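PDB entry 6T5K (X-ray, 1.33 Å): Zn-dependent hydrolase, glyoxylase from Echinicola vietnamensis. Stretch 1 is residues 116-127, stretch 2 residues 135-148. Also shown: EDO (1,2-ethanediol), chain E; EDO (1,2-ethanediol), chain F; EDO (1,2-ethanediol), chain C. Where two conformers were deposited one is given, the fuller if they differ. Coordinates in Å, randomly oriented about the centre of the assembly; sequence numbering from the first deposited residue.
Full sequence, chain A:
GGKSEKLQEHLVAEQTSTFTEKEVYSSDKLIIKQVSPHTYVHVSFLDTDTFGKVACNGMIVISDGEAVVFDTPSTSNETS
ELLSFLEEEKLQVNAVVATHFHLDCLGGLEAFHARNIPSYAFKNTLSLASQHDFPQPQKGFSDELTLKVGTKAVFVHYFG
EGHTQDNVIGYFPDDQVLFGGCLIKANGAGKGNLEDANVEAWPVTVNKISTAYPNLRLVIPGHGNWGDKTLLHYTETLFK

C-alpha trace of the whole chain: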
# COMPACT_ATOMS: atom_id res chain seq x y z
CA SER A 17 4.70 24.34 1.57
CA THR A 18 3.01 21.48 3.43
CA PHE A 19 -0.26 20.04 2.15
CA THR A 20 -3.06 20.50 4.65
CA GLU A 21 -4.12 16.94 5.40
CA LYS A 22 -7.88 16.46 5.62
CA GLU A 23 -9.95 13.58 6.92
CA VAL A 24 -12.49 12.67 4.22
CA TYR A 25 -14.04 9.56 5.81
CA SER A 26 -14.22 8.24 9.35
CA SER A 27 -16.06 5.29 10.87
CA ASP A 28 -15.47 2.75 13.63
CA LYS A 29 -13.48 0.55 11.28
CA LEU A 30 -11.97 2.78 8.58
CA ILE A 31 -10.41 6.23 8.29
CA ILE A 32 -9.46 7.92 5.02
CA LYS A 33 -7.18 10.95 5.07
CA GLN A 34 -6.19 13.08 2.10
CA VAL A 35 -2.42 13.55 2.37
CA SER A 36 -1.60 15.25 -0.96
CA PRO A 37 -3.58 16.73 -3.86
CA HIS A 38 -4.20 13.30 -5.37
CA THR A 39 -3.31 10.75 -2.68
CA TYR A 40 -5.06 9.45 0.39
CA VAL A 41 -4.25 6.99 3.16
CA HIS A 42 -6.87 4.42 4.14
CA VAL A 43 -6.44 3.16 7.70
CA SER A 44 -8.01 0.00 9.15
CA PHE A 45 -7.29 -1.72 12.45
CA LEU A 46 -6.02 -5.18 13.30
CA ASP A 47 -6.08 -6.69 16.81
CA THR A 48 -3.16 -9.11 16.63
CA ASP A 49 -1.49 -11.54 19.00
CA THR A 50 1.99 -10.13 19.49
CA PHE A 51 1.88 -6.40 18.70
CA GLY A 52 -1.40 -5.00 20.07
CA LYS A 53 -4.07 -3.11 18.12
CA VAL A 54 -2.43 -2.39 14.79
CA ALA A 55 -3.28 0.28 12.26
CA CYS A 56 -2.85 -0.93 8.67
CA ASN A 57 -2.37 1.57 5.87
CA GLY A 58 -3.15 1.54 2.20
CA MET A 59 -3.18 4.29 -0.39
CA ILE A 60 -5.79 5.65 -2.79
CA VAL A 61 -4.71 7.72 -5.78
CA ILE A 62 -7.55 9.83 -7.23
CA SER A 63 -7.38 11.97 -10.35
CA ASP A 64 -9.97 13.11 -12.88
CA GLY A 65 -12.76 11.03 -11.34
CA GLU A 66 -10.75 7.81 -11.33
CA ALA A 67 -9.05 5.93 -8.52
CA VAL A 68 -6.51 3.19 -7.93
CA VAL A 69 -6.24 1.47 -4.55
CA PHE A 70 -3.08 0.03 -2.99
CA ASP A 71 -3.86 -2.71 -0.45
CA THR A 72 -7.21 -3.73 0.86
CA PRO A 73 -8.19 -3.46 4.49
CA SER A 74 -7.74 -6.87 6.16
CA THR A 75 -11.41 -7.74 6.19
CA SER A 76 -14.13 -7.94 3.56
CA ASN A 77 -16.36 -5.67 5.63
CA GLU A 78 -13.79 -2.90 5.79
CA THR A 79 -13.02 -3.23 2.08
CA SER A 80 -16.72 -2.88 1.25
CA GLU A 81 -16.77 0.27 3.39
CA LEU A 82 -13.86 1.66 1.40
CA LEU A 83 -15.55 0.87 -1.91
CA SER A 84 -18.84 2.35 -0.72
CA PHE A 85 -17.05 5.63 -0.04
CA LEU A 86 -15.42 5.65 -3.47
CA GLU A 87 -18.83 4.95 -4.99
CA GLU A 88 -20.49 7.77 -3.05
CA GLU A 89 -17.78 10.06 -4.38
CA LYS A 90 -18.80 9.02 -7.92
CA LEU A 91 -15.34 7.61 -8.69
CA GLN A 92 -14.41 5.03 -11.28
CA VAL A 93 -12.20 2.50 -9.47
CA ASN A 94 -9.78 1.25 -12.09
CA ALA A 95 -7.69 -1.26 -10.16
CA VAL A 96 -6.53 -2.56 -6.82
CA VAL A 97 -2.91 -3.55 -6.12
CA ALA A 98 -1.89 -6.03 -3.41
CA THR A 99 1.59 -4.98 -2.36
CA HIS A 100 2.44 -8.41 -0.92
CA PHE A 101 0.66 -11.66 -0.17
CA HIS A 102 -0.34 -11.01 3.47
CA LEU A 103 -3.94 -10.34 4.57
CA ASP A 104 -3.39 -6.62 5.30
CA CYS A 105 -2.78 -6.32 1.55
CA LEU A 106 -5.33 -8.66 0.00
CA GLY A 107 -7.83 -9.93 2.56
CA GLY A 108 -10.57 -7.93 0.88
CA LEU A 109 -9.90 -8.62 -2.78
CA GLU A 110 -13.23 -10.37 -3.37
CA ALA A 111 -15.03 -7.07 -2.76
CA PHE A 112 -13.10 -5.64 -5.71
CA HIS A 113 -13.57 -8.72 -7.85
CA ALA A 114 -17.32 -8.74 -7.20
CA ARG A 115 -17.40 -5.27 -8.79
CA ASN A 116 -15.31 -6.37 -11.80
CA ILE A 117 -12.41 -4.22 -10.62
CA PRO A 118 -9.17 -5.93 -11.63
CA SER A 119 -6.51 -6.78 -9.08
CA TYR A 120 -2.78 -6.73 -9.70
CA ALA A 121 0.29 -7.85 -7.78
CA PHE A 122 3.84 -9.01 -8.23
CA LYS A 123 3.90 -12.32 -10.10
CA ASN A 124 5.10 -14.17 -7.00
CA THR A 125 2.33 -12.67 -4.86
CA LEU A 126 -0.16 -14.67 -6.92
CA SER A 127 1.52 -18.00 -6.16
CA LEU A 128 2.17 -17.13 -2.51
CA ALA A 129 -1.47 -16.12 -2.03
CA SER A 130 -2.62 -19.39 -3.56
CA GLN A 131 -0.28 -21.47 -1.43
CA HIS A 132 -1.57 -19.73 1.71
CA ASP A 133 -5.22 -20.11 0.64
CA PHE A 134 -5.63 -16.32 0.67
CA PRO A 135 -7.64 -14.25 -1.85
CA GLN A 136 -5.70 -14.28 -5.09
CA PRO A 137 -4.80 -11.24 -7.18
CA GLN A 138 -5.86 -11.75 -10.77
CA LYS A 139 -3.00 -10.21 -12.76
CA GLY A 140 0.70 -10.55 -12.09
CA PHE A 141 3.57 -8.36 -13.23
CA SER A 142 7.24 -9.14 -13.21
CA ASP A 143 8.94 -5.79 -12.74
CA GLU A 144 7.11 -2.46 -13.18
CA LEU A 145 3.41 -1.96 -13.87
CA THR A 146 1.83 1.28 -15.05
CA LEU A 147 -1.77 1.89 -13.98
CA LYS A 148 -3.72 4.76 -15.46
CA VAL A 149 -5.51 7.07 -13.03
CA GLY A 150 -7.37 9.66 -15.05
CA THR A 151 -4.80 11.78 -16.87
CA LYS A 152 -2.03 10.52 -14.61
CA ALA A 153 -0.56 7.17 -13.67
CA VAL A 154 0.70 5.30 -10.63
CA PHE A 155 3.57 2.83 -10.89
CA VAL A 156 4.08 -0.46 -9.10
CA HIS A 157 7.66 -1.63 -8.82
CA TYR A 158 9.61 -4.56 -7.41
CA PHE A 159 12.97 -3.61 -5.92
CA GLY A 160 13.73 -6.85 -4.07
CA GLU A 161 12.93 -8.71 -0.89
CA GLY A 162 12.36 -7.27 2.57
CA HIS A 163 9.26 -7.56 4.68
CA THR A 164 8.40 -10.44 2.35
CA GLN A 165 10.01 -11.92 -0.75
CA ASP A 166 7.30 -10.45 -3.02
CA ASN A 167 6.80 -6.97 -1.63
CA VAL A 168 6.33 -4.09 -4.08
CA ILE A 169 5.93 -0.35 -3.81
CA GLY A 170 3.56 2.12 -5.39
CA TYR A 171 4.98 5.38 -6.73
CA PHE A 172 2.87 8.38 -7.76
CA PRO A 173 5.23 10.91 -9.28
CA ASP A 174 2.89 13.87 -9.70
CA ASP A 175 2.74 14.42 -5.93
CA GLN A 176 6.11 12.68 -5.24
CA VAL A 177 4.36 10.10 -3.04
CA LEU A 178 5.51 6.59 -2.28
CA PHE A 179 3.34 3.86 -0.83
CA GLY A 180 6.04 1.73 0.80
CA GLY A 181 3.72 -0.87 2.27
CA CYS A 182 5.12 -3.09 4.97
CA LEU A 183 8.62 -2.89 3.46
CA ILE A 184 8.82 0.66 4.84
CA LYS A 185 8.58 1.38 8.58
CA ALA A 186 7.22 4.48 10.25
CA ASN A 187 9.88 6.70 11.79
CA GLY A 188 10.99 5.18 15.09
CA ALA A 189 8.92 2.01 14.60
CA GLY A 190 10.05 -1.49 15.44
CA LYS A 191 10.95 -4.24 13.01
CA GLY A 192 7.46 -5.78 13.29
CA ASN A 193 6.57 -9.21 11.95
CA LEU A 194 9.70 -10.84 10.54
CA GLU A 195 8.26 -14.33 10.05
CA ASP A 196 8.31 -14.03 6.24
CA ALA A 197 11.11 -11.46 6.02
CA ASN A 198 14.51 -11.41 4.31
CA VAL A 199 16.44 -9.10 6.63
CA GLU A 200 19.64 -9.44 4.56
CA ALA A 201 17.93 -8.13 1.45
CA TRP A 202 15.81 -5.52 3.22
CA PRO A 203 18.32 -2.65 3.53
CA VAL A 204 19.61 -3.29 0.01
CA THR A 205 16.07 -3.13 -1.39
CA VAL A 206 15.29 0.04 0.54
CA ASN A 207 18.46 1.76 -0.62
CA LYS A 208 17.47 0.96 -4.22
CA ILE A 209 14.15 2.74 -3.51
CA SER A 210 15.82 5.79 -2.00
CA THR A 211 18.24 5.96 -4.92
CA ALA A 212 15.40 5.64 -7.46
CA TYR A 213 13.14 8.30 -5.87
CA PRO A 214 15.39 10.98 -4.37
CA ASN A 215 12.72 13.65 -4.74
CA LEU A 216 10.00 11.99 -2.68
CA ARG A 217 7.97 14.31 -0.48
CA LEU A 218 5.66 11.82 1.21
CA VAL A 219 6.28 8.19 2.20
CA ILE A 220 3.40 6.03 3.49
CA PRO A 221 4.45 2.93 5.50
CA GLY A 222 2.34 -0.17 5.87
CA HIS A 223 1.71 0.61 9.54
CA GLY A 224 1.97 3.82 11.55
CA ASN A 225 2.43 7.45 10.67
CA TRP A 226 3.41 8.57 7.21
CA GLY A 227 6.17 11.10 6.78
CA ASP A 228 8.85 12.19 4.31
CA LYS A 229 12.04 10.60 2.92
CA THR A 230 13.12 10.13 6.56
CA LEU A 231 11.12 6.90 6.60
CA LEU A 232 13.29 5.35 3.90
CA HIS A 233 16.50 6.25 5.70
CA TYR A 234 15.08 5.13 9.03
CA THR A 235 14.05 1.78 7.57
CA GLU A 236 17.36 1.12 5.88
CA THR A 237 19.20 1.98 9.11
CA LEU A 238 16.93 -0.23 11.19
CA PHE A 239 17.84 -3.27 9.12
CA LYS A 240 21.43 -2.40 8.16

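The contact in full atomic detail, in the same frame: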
# COMPACT_ATOMS: atom_id res chain seq x y z
N ASN A 116 -16.03 -6.31 -10.53
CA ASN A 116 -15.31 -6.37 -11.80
C ASN A 116 -14.20 -5.34 -11.85
O ASN A 116 -13.81 -4.89 -12.93
CB ASN A 116 -16.29 -6.29 -12.97
CG ASN A 116 -17.17 -7.53 -13.05
OD1 ASN A 116 -16.76 -8.65 -12.72
ND2 ASN A 116 -18.42 -7.33 -13.46
N ILE A 117 -13.61 -5.05 -10.69
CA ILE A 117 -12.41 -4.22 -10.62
C ILE A 117 -11.22 -5.15 -10.63
O ILE A 117 -11.13 -6.04 -9.78
CB ILE A 117 -12.41 -3.34 -9.36
CG1 ILE A 117 -13.65 -2.45 -9.30
CG2 ILE A 117 -11.13 -2.46 -9.34
CD1 ILE A 117 -13.92 -1.85 -7.93
N PRO A 118 -10.27 -4.98 -11.55
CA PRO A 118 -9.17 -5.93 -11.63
C PRO A 118 -8.16 -5.71 -10.52
O PRO A 118 -7.92 -4.59 -10.09
CB PRO A 118 -8.53 -5.60 -12.98
CG PRO A 118 -8.86 -4.15 -13.21
CD PRO A 118 -10.25 -4.00 -12.64
N SER A 119 -7.54 -6.81 -10.10
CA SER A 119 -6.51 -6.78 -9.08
C SER A 119 -5.17 -7.20 -9.66
O SER A 119 -5.10 -8.11 -10.50
CB SER A 119 -6.87 -7.68 -7.90
OG SER A 119 -7.03 -9.03 -8.28
N TYR A 120 -4.13 -6.52 -9.21
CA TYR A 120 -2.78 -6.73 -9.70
C TYR A 120 -1.83 -6.93 -8.54
O TYR A 120 -2.04 -6.42 -7.44
CB TYR A 120 -2.28 -5.49 -10.44
CG TYR A 120 -3.03 -5.14 -11.68
CD1 TYR A 120 -4.24 -4.47 -11.62
CD2 TYR A 120 -2.55 -5.51 -12.94
CE1 TYR A 120 -4.94 -4.14 -12.77
CE2 TYR A 120 -3.25 -5.18 -14.10
CZ TYR A 120 -4.45 -4.51 -14.00
OH TYR A 120 -5.13 -4.18 -15.15
N ALA A 121 -0.74 -7.65 -8.80
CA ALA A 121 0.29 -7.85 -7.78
C ALA A 121 1.53 -8.38 -8.47
O ALA A 121 1.51 -8.78 -9.63
CB ALA A 121 -0.19 -8.81 -6.70
N PHE A 122 2.64 -8.35 -7.74
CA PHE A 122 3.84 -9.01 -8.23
C PHE A 122 3.53 -10.46 -8.59
O PHE A 122 2.77 -11.13 -7.89
CB PHE A 122 4.89 -8.98 -7.13
CG PHE A 122 6.26 -9.42 -7.57
CD1 PHE A 122 6.90 -8.83 -8.67
CD2 PHE A 122 6.93 -10.37 -6.87
CE1 PHE A 122 8.18 -9.22 -9.04
CE2 PHE A 122 8.23 -10.74 -7.20
CZ PHE A 122 8.85 -10.19 -8.32
N LYS A 123 4.17 -10.96 -9.64
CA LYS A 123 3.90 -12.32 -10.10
C LYS A 123 3.97 -13.33 -8.96
O LYS A 123 3.13 -14.23 -8.87
CB LYS A 123 4.86 -12.68 -11.23
CG LYS A 123 6.34 -12.56 -10.88
CD LYS A 123 7.24 -12.79 -12.10
CE LYS A 123 8.68 -12.50 -11.75
NZ LYS A 123 9.64 -12.70 -12.88
N ASN A 124 4.96 -13.19 -8.07
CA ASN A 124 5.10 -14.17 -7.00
C ASN A 124 4.07 -14.00 -5.91
O ASN A 124 3.83 -14.95 -5.16
CB ASN A 124 6.53 -14.20 -6.47
CG ASN A 124 7.46 -14.84 -7.47
OD1 ASN A 124 7.02 -15.52 -8.43
ND2 ASN A 124 8.75 -14.65 -7.27
N THR A 125 3.44 -12.82 -5.80
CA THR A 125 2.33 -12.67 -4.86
C THR A 125 1.17 -13.58 -5.23
O THR A 125 0.50 -14.13 -4.34
CB THR A 125 1.89 -11.22 -4.84
OG1 THR A 125 3.02 -10.41 -4.50
CG2 THR A 125 0.77 -11.00 -3.83
N LEU A 126 0.93 -13.78 -6.52
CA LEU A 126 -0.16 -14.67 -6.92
C LEU A 126 0.06 -16.08 -6.39
O LEU A 126 -0.83 -16.69 -5.79
CB LEU A 126 -0.30 -14.68 -8.43
CG LEU A 126 -1.11 -13.51 -9.00
CD1 LEU A 126 -0.41 -12.18 -8.80
CD2 LEU A 126 -1.38 -13.75 -10.48
N SER A 127 1.26 -16.63 -6.60
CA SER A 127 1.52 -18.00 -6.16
C SER A 127 1.56 -18.09 -4.65
O SER A 127 1.00 -19.03 -4.07
CB SER A 127 2.81 -18.53 -6.78
OG SER A 127 3.83 -17.57 -6.69
N PRO A 135 -7.10 -14.82 -0.60
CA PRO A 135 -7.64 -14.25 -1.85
C PRO A 135 -6.53 -13.97 -2.84
O PRO A 135 -5.46 -13.47 -2.49
CB PRO A 135 -8.34 -12.97 -1.39
CG PRO A 135 -8.67 -13.28 0.09
CD PRO A 135 -7.47 -14.01 0.57
N GLN A 136 -6.78 -14.32 -4.10
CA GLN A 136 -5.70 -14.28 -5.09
C GLN A 136 -5.83 -13.08 -6.00
O GLN A 136 -6.86 -12.91 -6.67
CB GLN A 136 -5.73 -15.56 -5.92
CG GLN A 136 -5.17 -16.79 -5.20
CD GLN A 136 -5.27 -18.01 -6.08
OE1 GLN A 136 -4.87 -17.98 -7.25
NE2 GLN A 136 -5.82 -19.09 -5.53
N PRO A 137 -4.79 -12.26 -6.13
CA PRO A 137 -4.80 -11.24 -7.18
C PRO A 137 -4.92 -11.90 -8.55
O PRO A 137 -4.45 -13.01 -8.78
CB PRO A 137 -3.44 -10.54 -7.00
CG PRO A 137 -3.04 -10.85 -5.59
CD PRO A 137 -3.54 -12.25 -5.38
N GLN A 138 -5.55 -11.18 -9.47
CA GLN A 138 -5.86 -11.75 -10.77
C GLN A 138 -4.72 -11.63 -11.77
O GLN A 138 -4.55 -12.52 -12.60
CB GLN A 138 -7.08 -11.07 -11.37
CG GLN A 138 -8.32 -11.34 -10.57
CD GLN A 138 -9.44 -10.40 -10.96
OE1 GLN A 138 -9.21 -9.28 -11.45
NE2 GLN A 138 -10.68 -10.86 -10.79
N LYS A 139 -3.96 -10.54 -11.71
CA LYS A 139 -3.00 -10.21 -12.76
C LYS A 139 -1.64 -10.00 -12.11
O LYS A 139 -1.51 -9.18 -11.19
CB LYS A 139 -3.44 -8.96 -13.51
CG LYS A 139 -4.78 -9.13 -14.24
CD LYS A 139 -5.28 -7.83 -14.81
CE LYS A 139 -5.93 -8.01 -16.19
N GLY A 140 -0.64 -10.70 -12.60
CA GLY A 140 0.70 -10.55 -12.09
C GLY A 140 1.56 -9.71 -13.02
O GLY A 140 1.31 -9.63 -14.22
N PHE A 141 2.57 -9.08 -12.45
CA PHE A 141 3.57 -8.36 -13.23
C PHE A 141 4.96 -8.72 -12.73
O PHE A 141 5.14 -9.13 -11.59
CB PHE A 141 3.35 -6.85 -13.18
CG PHE A 141 3.62 -6.24 -11.85
CD1 PHE A 141 4.89 -5.78 -11.54
CD2 PHE A 141 2.62 -6.13 -10.90
CE1 PHE A 141 5.14 -5.18 -10.29
CE2 PHE A 141 2.88 -5.56 -9.65
CZ PHE A 141 4.13 -5.07 -9.36
N SER A 142 5.96 -8.56 -13.58
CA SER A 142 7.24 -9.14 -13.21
C SER A 142 8.22 -8.11 -12.68
O SER A 142 9.24 -8.48 -12.12
CB SER A 142 7.89 -9.79 -14.41
OG SER A 142 9.23 -10.10 -14.09
N ASP A 143 7.94 -6.83 -12.81
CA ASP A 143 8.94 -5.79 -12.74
C ASP A 143 8.41 -4.43 -12.34
O ASP A 143 8.69 -4.00 -11.18
CB ASP A 143 9.52 -5.73 -14.16
CG ASP A 143 8.45 -6.01 -15.25
OD1 ASP A 143 7.49 -6.75 -14.95
OD2 ASP A 143 8.58 -5.45 -16.39
N GLU A 144 7.81 -3.73 -13.35
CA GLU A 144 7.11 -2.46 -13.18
C GLU A 144 5.83 -2.42 -14.01
O GLU A 144 5.86 -2.54 -15.23
CB GLU A 144 7.97 -1.23 -13.50
CG GLU A 144 7.14 0.11 -13.38
CD GLU A 144 7.98 1.39 -13.34
OE1 GLU A 144 8.62 1.67 -12.31
OE2 GLU A 144 7.98 2.16 -14.33
N LEU A 145 4.76 -2.03 -13.34
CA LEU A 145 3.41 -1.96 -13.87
C LEU A 145 2.99 -0.50 -13.86
O LEU A 145 3.20 0.20 -12.85
CB LEU A 145 2.49 -2.76 -12.97
CG LEU A 145 1.00 -2.71 -13.25
CD1 LEU A 145 0.69 -3.43 -14.54
CD2 LEU A 145 0.20 -3.30 -12.09
N THR A 146 2.41 -0.05 -14.96
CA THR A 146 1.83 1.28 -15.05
C THR A 146 0.31 1.14 -15.01
O THR A 146 -0.26 0.36 -15.77
CB THR A 146 2.24 1.96 -16.36
OG1 THR A 146 3.66 2.03 -16.44
CG2 THR A 146 1.67 3.33 -16.41
N LEU A 147 -0.32 1.88 -14.10
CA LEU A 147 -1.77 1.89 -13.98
C LEU A 147 -2.27 3.31 -14.18
O LEU A 147 -1.92 4.22 -13.42
CB LEU A 147 -2.21 1.35 -12.62
CG LEU A 147 -1.95 -0.12 -12.40
CD1 LEU A 147 -2.23 -0.47 -10.96
CD2 LEU A 147 -2.77 -0.99 -13.33
N LYS A 148 -3.13 3.47 -15.17
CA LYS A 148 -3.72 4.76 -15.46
C LYS A 148 -4.69 5.16 -14.36
O LYS A 148 -5.49 4.35 -13.87
CB LYS A 148 -4.45 4.68 -16.81
CG LYS A 148 -5.08 5.95 -17.30
CD LYS A 148 -5.78 5.76 -18.64
CE LYS A 148 -6.40 7.04 -19.17
NZ LYS A 148 -5.32 8.05 -19.53
C1 EDO E . -5.80 0.96 -14.77
O1 EDO E . -6.41 2.21 -15.06
C2 EDO E . -5.30 0.36 -16.09
O2 EDO E . -4.11 1.04 -16.54
C1 EDO F . -10.60 -14.97 -4.01
O1 EDO F . -9.45 -15.47 -4.75
C2 EDO F . -11.05 -13.53 -4.35
O2 EDO F . -12.18 -13.37 -5.29
C1 EDO C . 8.53 5.51 -14.33
O1 EDO C . 9.33 4.34 -14.32
C2 EDO C . 8.14 5.95 -12.92
O2 EDO C . 9.31 6.03 -12.07
O HOH W 1 -12.29 -8.25 -11.26

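Residues 119-122 and 139-141 run side by side as parallel strands, their axes 33° apart. The hydrogen bonds alternate, as parallel pairing demands: Lys139 N donates to Ser119 O (2.9 Å), Ala121 N to Lys139 O (2.9 Å), Phe141 N to Ala121 O (3.0 Å) and Lys123 N to Phe141 O (2.8 Å). The last reaches the first turn of the helix that follows Phe122, its N-cap, so the ladder runs directly into that helix.

Before the ladder, Ser119 and Gln138 extend the pairing with their side chains. Gln138 N donates to Ser119 OG (2.9 Å), while Ser119 N donates to Gln138 OE1 (3.3 Å); a small hydroxyl and a longer amide each reach the opposing backbone.

Tyr120 and Lys139 share one face of the sheet, where the aliphatic part of the lysine lies against the ring (CD to Tyr120 CE2, 3.4 Å). Leu147 CD2 sits over a face of the same ring, 4.0 Å from the centroid of Tyr120. On the other face, compact Ala121 leaves room for Pro137 (CB to Pro137 CG, 3.7 Å), which also meets Leu126. Gly140 suits the crowded spot beside the helix: an ideal CB would lie only 3.1 Å from Lys123 CA. Beyond it, Phe122 CA packs over the Phe141 ring, and Lys123 NZ donates to Ser142 OG (2.9 Å).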